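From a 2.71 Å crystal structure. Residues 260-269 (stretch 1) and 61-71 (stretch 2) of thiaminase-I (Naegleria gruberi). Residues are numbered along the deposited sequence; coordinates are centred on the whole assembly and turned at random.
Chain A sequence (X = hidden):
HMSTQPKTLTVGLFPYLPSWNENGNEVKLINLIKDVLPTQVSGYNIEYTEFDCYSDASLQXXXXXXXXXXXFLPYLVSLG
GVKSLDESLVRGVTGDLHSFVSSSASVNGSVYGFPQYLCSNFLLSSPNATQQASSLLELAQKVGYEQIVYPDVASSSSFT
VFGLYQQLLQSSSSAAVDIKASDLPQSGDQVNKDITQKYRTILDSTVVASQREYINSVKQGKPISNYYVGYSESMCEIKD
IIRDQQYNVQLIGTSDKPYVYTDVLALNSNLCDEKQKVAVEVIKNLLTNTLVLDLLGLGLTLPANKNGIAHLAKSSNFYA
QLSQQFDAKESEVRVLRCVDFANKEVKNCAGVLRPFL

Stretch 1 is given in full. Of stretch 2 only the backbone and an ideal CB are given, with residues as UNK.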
# COMPACT_ATOMS: atom_id res chain seq x y z
N VAL A 260 2.84 -0.78 -7.01
CA VAL A 260 2.90 -0.60 -5.57
C VAL A 260 1.94 0.48 -5.10
O VAL A 260 1.51 1.33 -5.88
CB VAL A 260 4.33 -0.23 -5.09
CG1 VAL A 260 5.35 -1.24 -5.58
CG2 VAL A 260 4.69 1.18 -5.55
N TYR A 261 1.60 0.44 -3.82
CA TYR A 261 0.77 1.48 -3.20
C TYR A 261 1.63 2.29 -2.24
O TYR A 261 2.51 1.74 -1.57
CB TYR A 261 -0.40 0.85 -2.45
CG TYR A 261 -1.29 -0.04 -3.28
CD1 TYR A 261 -2.28 0.49 -4.09
CD2 TYR A 261 -1.14 -1.42 -3.25
CE1 TYR A 261 -3.10 -0.33 -4.85
CE2 TYR A 261 -1.95 -2.25 -4.01
CZ TYR A 261 -2.93 -1.69 -4.81
OH TYR A 261 -3.74 -2.51 -5.56
N THR A 262 1.37 3.59 -2.16
CA THR A 262 2.08 4.45 -1.22
C THR A 262 1.12 5.30 -0.40
O THR A 262 0.27 6.00 -0.95
CB THR A 262 3.09 5.38 -1.92
OG1 THR A 262 2.38 6.27 -2.80
CG2 THR A 262 4.11 4.58 -2.72
N ASP A 263 1.26 5.23 0.92
CA ASP A 263 0.50 6.09 1.82
C ASP A 263 1.27 7.38 2.04
O ASP A 263 2.47 7.35 2.33
CB ASP A 263 0.22 5.38 3.14
CG ASP A 263 -0.68 4.18 2.98
OD1 ASP A 263 -1.62 4.25 2.16
OD2 ASP A 263 -0.46 3.17 3.68
N VAL A 264 0.59 8.51 1.91
CA VAL A 264 1.25 9.81 1.94
C VAL A 264 0.69 10.74 3.01
O VAL A 264 -0.52 10.96 3.09
CB VAL A 264 1.17 10.50 0.56
CG1 VAL A 264 1.66 11.93 0.65
CG2 VAL A 264 1.97 9.72 -0.47
N LEU A 265 1.58 11.28 3.84
CA LEU A 265 1.21 12.29 4.82
C LEU A 265 1.13 13.66 4.16
O LEU A 265 2.10 14.14 3.58
CB LEU A 265 2.23 12.33 5.96
CG LEU A 265 2.15 11.22 7.01
CD1 LEU A 265 3.42 11.17 7.83
CD2 LEU A 265 0.94 11.44 7.90
N ALA A 266 -0.04 14.29 4.24
CA ALA A 266 -0.24 15.61 3.65
C ALA A 266 -0.93 16.55 4.62
O ALA A 266 -1.60 16.10 5.56
CB ALA A 266 -1.04 15.49 2.36
N LEU A 267 -0.77 17.85 4.41
CA LEU A 267 -1.39 18.84 5.27
C LEU A 267 -2.50 19.60 4.54
O LEU A 267 -2.44 19.78 3.32
CB LEU A 267 -0.36 19.83 5.81
CG LEU A 267 1.02 19.88 5.15
CD1 LEU A 267 1.61 21.28 5.27
CD2 LEU A 267 1.95 18.87 5.80
N ASN A 268 -3.51 20.03 5.29
CA ASN A 268 -4.61 20.79 4.72
C ASN A 268 -4.12 22.12 4.17
O ASN A 268 -3.19 22.72 4.71
CB ASN A 268 -5.70 21.01 5.77
CG ASN A 268 -7.04 21.35 5.16
OD1 ASN A 268 -7.12 22.08 4.18
ND2 ASN A 268 -8.11 20.82 5.75
N SER A 269 -4.74 22.58 3.09
CA SER A 269 -4.32 23.81 2.43
C SER A 269 -4.74 25.05 3.22
O SER A 269 -4.19 26.13 3.02
CB SER A 269 -4.88 23.87 1.01
OG SER A 269 -6.30 23.86 1.02
N UNK A 61 -14.02 16.05 4.39
CA UNK A 61 -13.61 16.88 5.52
C UNK A 61 -12.23 16.49 6.03
O UNK A 61 -12.10 15.70 6.97
CB UNK A 61 -14.63 16.77 6.65
N UNK A 62 -11.20 17.06 5.41
CA UNK A 62 -9.82 16.75 5.76
C UNK A 62 -9.40 17.43 7.06
O UNK A 62 -9.77 18.57 7.32
CB UNK A 62 -8.88 17.17 4.63
N UNK A 63 -8.61 16.72 7.89
CA UNK A 63 -8.03 17.28 9.11
C UNK A 63 -6.87 18.22 8.78
O UNK A 63 -6.63 18.50 7.60
CB UNK A 63 -7.55 16.16 10.04
N UNK A 64 -6.16 18.70 9.80
CA UNK A 64 -5.01 19.56 9.60
C UNK A 64 -3.92 18.84 8.81
O UNK A 64 -3.42 19.34 7.81
CB UNK A 64 -4.46 20.04 10.95
N UNK A 65 -3.58 17.64 9.28
CA UNK A 65 -2.62 16.79 8.58
C UNK A 65 -3.14 15.35 8.57
O UNK A 65 -3.55 14.82 9.61
CB UNK A 65 -1.24 16.87 9.24
N UNK A 66 -3.15 14.74 7.39
CA UNK A 66 -3.74 13.42 7.23
C UNK A 66 -2.86 12.49 6.39
O UNK A 66 -2.07 12.95 5.56
CB UNK A 66 -5.12 13.55 6.59
N UNK A 67 -3.02 11.19 6.60
CA UNK A 67 -2.34 10.19 5.79
C UNK A 67 -3.34 9.52 4.86
O UNK A 67 -4.32 8.93 5.31
CB UNK A 67 -1.64 9.15 6.67
N UNK A 68 -3.09 9.63 3.56
CA UNK A 68 -4.00 9.05 2.57
C UNK A 68 -3.26 8.21 1.54
O UNK A 68 -2.08 8.42 1.28
CB UNK A 68 -4.79 10.16 1.86
N UNK A 69 -3.97 7.24 0.97
CA UNK A 69 -3.43 6.46 -0.13
C UNK A 69 -3.25 7.38 -1.33
O UNK A 69 -4.11 8.22 -1.60
CB UNK A 69 -4.34 5.28 -0.47
N UNK A 70 -2.14 7.22 -2.04
CA UNK A 70 -1.86 8.06 -3.20
C UNK A 70 -2.77 7.74 -4.38
O UNK A 70 -2.75 8.44 -5.39
CB UNK A 70 -0.40 7.90 -3.62
N UNK A 71 -3.56 6.68 -4.25
CA UNK A 71 -4.49 6.28 -5.30
C UNK A 71 -5.61 7.31 -5.45
O UNK A 71 -6.25 7.39 -6.50
CB UNK A 71 -5.07 4.90 -5.00

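At position 61 CA-to-CB points away and nothing of stretch 1 comes near, so almost any residue would serve; it is Ser 61.

Position 62 points toward stretch 1, its ideal CB 3.9 Å from Asn 268 ND2. A medium-sized side chain, apolar or polar, could pack against that amide. Leu 62 is found, and its main-chain O accepts a weak hydrogen bond from Asn 268 ND2 (3.2 Å).

Positions 63 and 64 point away. Phi near -75° at 63 is compatible with proline but does not demand it; at 64 many residues would do. They are Pro 63 and Asp 64. Asn 268 N donates to Asp 64 O at 2.6 Å, nearly straight.

Position 65 lies opposite Leu 267, on the sheet face shared with Leu 265. Extended angles and leucines nearby favour a beta-branched or other apolar residue. Val 65 places CG2 4.5 Å from Leu 265 CD2.

Position 66 pairs with Ala 266 on the other face. Its ideal CB is 4.5 Å from Ala 266 O, and alanine's small methyl leaves room for a large apolar or aromatic group. Phe 66, with chi1 p, lays one ring face over Ala 266 O and brings CE1 to 4.0 Å from Ala 266 CB. Phe 66 N donates to Ala 266 O and Phe 66 O accepts from Ala 266 N, both at 2.8 Å.

At 67 the ideal CB already sits 3.7 Å from Leu 265 CD2, and Asp 263 lies on the same face. Small residues, polar or not, would fit. Ser 67 has its CB against that methyl, while its OG finds a hydrogen bond elsewhere in the structure.

Position 68 shares a face with Val 264, and its extended backbone suits valine, isoleucine or threonine. The residue is Thr 68, whose OG1 donates to the main-chain O of position 69 (3.1 Å).

Position 69 faces Asp 263, with its ideal CB 3.9 Å from Asp 263 OD1. A donor or cation would seem the natural choice, yet the residue is Asp 69, whose OD2 lies 4.4 Å from Asp 263 OD1. Asp 69 OD1 accepts from the main-chain N of position 71 (3.0 Å), and OD2 is hydrogen-bonded elsewhere in the structure.

Position 70 points toward stretch 1, its ideal CB just 3.3 Å from Thr 262 OG1, inviting a small hydroxyl residue. Ser 70 OG hydrogen-bonds Thr 262 OG1 at 2.7 Å.

Position 71 points sideways, and its ideal CB is 5.3 Å from Tyr 261 CD1, so the choice is wide; it is Ile 71.

Stretch 2 61-71: SLPDVFSTDSI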
# COMPACT_ATOMS: atom_id res chain seq x y z
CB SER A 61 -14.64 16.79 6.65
OG SER A 61 -14.82 15.45 7.08
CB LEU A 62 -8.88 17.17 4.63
CG LEU A 62 -9.12 16.53 3.26
CD1 LEU A 62 -8.29 17.22 2.19
CD2 LEU A 62 -8.80 15.04 3.31
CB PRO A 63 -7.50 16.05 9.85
CG PRO A 63 -8.16 14.87 9.20
CD PRO A 63 -8.35 15.28 7.78
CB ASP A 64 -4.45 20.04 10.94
CG ASP A 64 -5.35 21.04 11.63
OD1 ASP A 64 -6.00 21.84 10.93
OD2 ASP A 64 -5.42 21.01 12.88
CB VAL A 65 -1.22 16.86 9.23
CG1 VAL A 65 -1.34 17.06 10.73
CG2 VAL A 65 -0.41 15.61 8.91
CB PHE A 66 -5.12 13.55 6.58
CG PHE A 66 -5.12 14.35 5.31
CD1 PHE A 66 -4.87 13.74 4.09
CD2 PHE A 66 -5.36 15.71 5.33
CE1 PHE A 66 -4.87 14.47 2.92
CE2 PHE A 66 -5.36 16.45 4.16
CZ PHE A 66 -5.11 15.83 2.95
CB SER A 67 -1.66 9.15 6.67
OG SER A 67 -0.96 8.20 5.89
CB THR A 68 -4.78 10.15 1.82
OG1 THR A 68 -5.54 9.56 0.76
CG2 THR A 68 -3.82 11.18 1.23
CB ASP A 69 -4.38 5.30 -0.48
CG ASP A 69 -3.73 4.26 -1.37
OD1 ASP A 69 -2.86 4.61 -2.19
OD2 ASP A 69 -4.11 3.07 -1.25
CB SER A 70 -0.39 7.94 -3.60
OG SER A 70 -0.04 6.59 -3.85
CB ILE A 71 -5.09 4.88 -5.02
CG1 ILE A 71 -5.71 4.29 -6.29
CG2 ILE A 71 -6.10 4.93 -3.88
CD1 ILE A 71 -6.25 2.89 -6.11
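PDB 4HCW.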